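Local atomic coordinates of phosphotriesterase homology protein (Escherichia coli, PDB entry 1BF6), a protein that catalyses the zinc-dependent hydrolysis of carboxylic esters, including phosphorylated glyceryl acetates and aromatic acetates and propionates. Residues K197-D200 / Y204-F207. Sequence-based numbering, arbitrary orientation.
Sequences KMID and YVQF
Ile199 and Tyr204 are the residues whose CA atoms come nearest, 6.2 Å apart, where the last turn of helix 192-200 gives way after three residues to strand 204-207. With strand 181-183 these elements form a beta-alpha-beta unit of the phosphotriesterase family's TIM barrel, the contact lying between barrel wall and outer helix. No hydrogen bond joins the two segments; the strand's backbone bonds go to its parallel neighbours, Val181 and Val183 of strand 181-183, and Met238 of strand 237-239 together with Arg236 just before it. Between these segments the contact is made by apolar side chains.

Val205 carries the strand's side of the packing. Its CB points toward the helix, whereas Tyr204 turns away and sets its ring edge-to-face with Phe289. Val205 CG1 reaches Met198 CB at 4.0 Å and also touches Ile199, while CG2 meets Ile199 but not Met198. Shortening Val205 to an alanine would probably leave Met198 CB and the CG1-CD1 branch of Ile199 without methyl partners and open a gap between helix and sheet. Met198 makes its closest approach through CB, its bent sulfur end staying nearby, and also packs against Leu165 and Leu168 of helix 164-173; Ile199 touches Leu228 of helix 218-230, so these outer helices flank the contact.

Ile199 reaches inward through its longer branch, CG1 standing anti to the carbonyl carbon (chi1 -69°) and the chain running on extended. It crosses Val205 at about a right angle: Ile199 CG1 is 4.1 Å from both valine methyls, and its terminal CD1 rests 3.9 Å from Val205 CG2.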
ATOM      1  N   LYS A 197       3.794  13.033 -14.332  1.00 11.36           N
ATOM      2  CA  LYS A 197       3.739  12.163 -15.502  1.00 11.92           C
ATOM      3  C   LYS A 197       2.884  10.940 -15.219  1.00 10.78           C
ATOM      4  O   LYS A 197       2.037  10.568 -16.039  1.00 11.95           O
ATOM      5  CB  LYS A 197       5.152  11.767 -15.941  1.00 12.04           C
ATOM      6  CG  LYS A 197       5.919  12.950 -16.521  1.00 14.70           C
ATOM      7  CD  LYS A 197       7.357  12.620 -16.873  1.00 17.41           C
ATOM      8  CE  LYS A 197       8.070  13.844 -17.425  1.00 18.07           C
ATOM      9  NZ  LYS A 197       9.509  13.556 -17.681  1.00 20.26           N
ATOM     10  N   MET A 198       3.049  10.351 -14.037  1.00  9.07           N
ATOM     11  CA  MET A 198       2.263   9.176 -13.669  1.00  9.67           C
ATOM     12  C   MET A 198       0.782   9.505 -13.626  1.00 10.78           C
ATOM     13  O   MET A 198      -0.047   8.744 -14.138  1.00  9.36           O
ATOM     14  CB  MET A 198       2.721   8.592 -12.324  1.00 11.33           C
ATOM     15  CG  MET A 198       4.121   8.000 -12.366  1.00 12.63           C
ATOM     16  SD  MET A 198       4.595   7.205 -10.833  1.00 15.59           S
ATOM     17  CE  MET A 198       5.424   8.533 -10.016  1.00 15.09           C
ATOM     18  N   ILE A 199       0.446  10.648 -13.027  1.00  9.23           N
ATOM     19  CA  ILE A 199      -0.942  11.077 -12.951  1.00 11.17           C
ATOM     20  C   ILE A 199      -1.475  11.363 -14.375  1.00  9.55           C
ATOM     21  O   ILE A 199      -2.617  11.040 -14.686  1.00 10.23           O
ATOM     22  CB  ILE A 199      -1.087  12.332 -12.035  1.00 11.34           C
ATOM     23  CG1 ILE A 199      -0.810  11.938 -10.575  1.00 11.00           C
ATOM     24  CG2 ILE A 199      -2.484  12.963 -12.193  1.00 12.18           C
ATOM     25  CD1 ILE A 199      -0.786  13.123  -9.599  1.00  8.49           C
ATOM     26  N   ASP A 200      -0.622  11.913 -15.236  1.00 12.73           N
ATOM     27  CA  ASP A 200      -1.003  12.218 -16.608  1.00 14.62           C
ATOM     28  C   ASP A 200      -1.355  10.944 -17.386  1.00 14.70           C
ATOM     29  O   ASP A 200      -2.212  10.969 -18.263  1.00 13.36           O
ATOM     30  CB  ASP A 200       0.106  12.986 -17.319  1.00 19.41           C
ATOM     31  CG  ASP A 200      -0.365  13.601 -18.626  1.00 24.52           C
ATOM     32  OD1 ASP A 200      -1.269  14.457 -18.572  1.00 26.34           O
ATOM     33  OD2 ASP A 200       0.153  13.217 -19.697  1.00 25.99           O
ATOM     34  N   TYR A 204      -2.953   6.372 -10.097  1.00  7.61           N
ATOM     35  CA  TYR A 204      -3.049   7.026  -8.783  1.00  7.16           C
ATOM     36  C   TYR A 204      -1.643   6.932  -8.181  1.00 10.53           C
ATOM     37  O   TYR A 204      -0.861   6.029  -8.532  1.00  9.25           O
ATOM     38  CB  TYR A 204      -4.020   6.314  -7.855  1.00  7.44           C
ATOM     39  CG  TYR A 204      -5.476   6.603  -8.126  1.00  8.21           C
ATOM     40  CD1 TYR A 204      -6.123   6.046  -9.226  1.00  8.26           C
ATOM     41  CD2 TYR A 204      -6.225   7.398  -7.247  1.00 10.65           C
ATOM     42  CE1 TYR A 204      -7.478   6.262  -9.451  1.00  8.01           C
ATOM     43  CE2 TYR A 204      -7.588   7.623  -7.455  1.00  8.62           C
ATOM     44  CZ  TYR A 204      -8.209   7.049  -8.565  1.00 10.95           C
ATOM     45  OH  TYR A 204      -9.553   7.251  -8.791  1.00  9.83           O
ATOM     46  N   VAL A 205      -1.298   7.899  -7.334  1.00  7.89           N
ATOM     47  CA  VAL A 205       0.007   7.936  -6.672  1.00  7.91           C
ATOM     48  C   VAL A 205      -0.187   7.972  -5.153  1.00  9.60           C
ATOM     49  O   VAL A 205      -1.214   8.448  -4.653  1.00  7.61           O
ATOM     50  CB  VAL A 205       0.865   9.146  -7.125  1.00  8.38           C
ATOM     51  CG1 VAL A 205       1.264   8.993  -8.599  1.00  8.49           C
ATOM     52  CG2 VAL A 205       0.102  10.469  -6.897  1.00  8.23           C
ATOM     53  N   GLN A 206       0.791   7.436  -4.425  1.00  9.66           N
ATOM     54  CA  GLN A 206       0.711   7.400  -2.976  1.00  8.29           C
ATOM     55  C   GLN A 206       1.866   8.039  -2.219  1.00  8.94           C
ATOM     56  O   GLN A 206       3.028   7.904  -2.594  1.00  7.83           O
ATOM     57  CB  GLN A 206       0.546   5.968  -2.496  1.00  9.09           C
ATOM     58  CG  GLN A 206      -0.793   5.388  -2.837  1.00  8.88           C
ATOM     59  CD  GLN A 206      -0.904   3.923  -2.528  1.00 10.59           C
ATOM     60  OE1 GLN A 206       0.002   3.303  -1.932  1.00 12.55           O
ATOM     61  NE2 GLN A 206      -2.014   3.339  -2.951  1.00  5.92           N
ATOM     62  N   PHE A 207       1.498   8.833  -1.211  1.00  7.92           N
ATOM     63  CA  PHE A 207       2.445   9.463  -0.300  1.00  7.32           C
ATOM     64  C   PHE A 207       2.158   8.585   0.916  1.00  6.35           C
ATOM     65  O   PHE A 207       1.316   8.912   1.766  1.00  6.87           O
ATOM     66  CB  PHE A 207       2.076  10.936  -0.027  1.00  7.75           C
ATOM     67  CG  PHE A 207       2.447  11.888  -1.150  1.00 11.34           C
ATOM     68  CD1 PHE A 207       1.988  11.683  -2.458  1.00 10.62           C
ATOM     69  CD2 PHE A 207       3.253  13.001  -0.899  1.00  9.72           C
ATOM     70  CE1 PHE A 207       2.332  12.571  -3.493  1.00 11.98           C
ATOM     71  CE2 PHE A 207       3.600  13.891  -1.923  1.00 10.00           C
ATOM     72  CZ  PHE A 207       3.139  13.675  -3.227  1.00 10.16           C
TER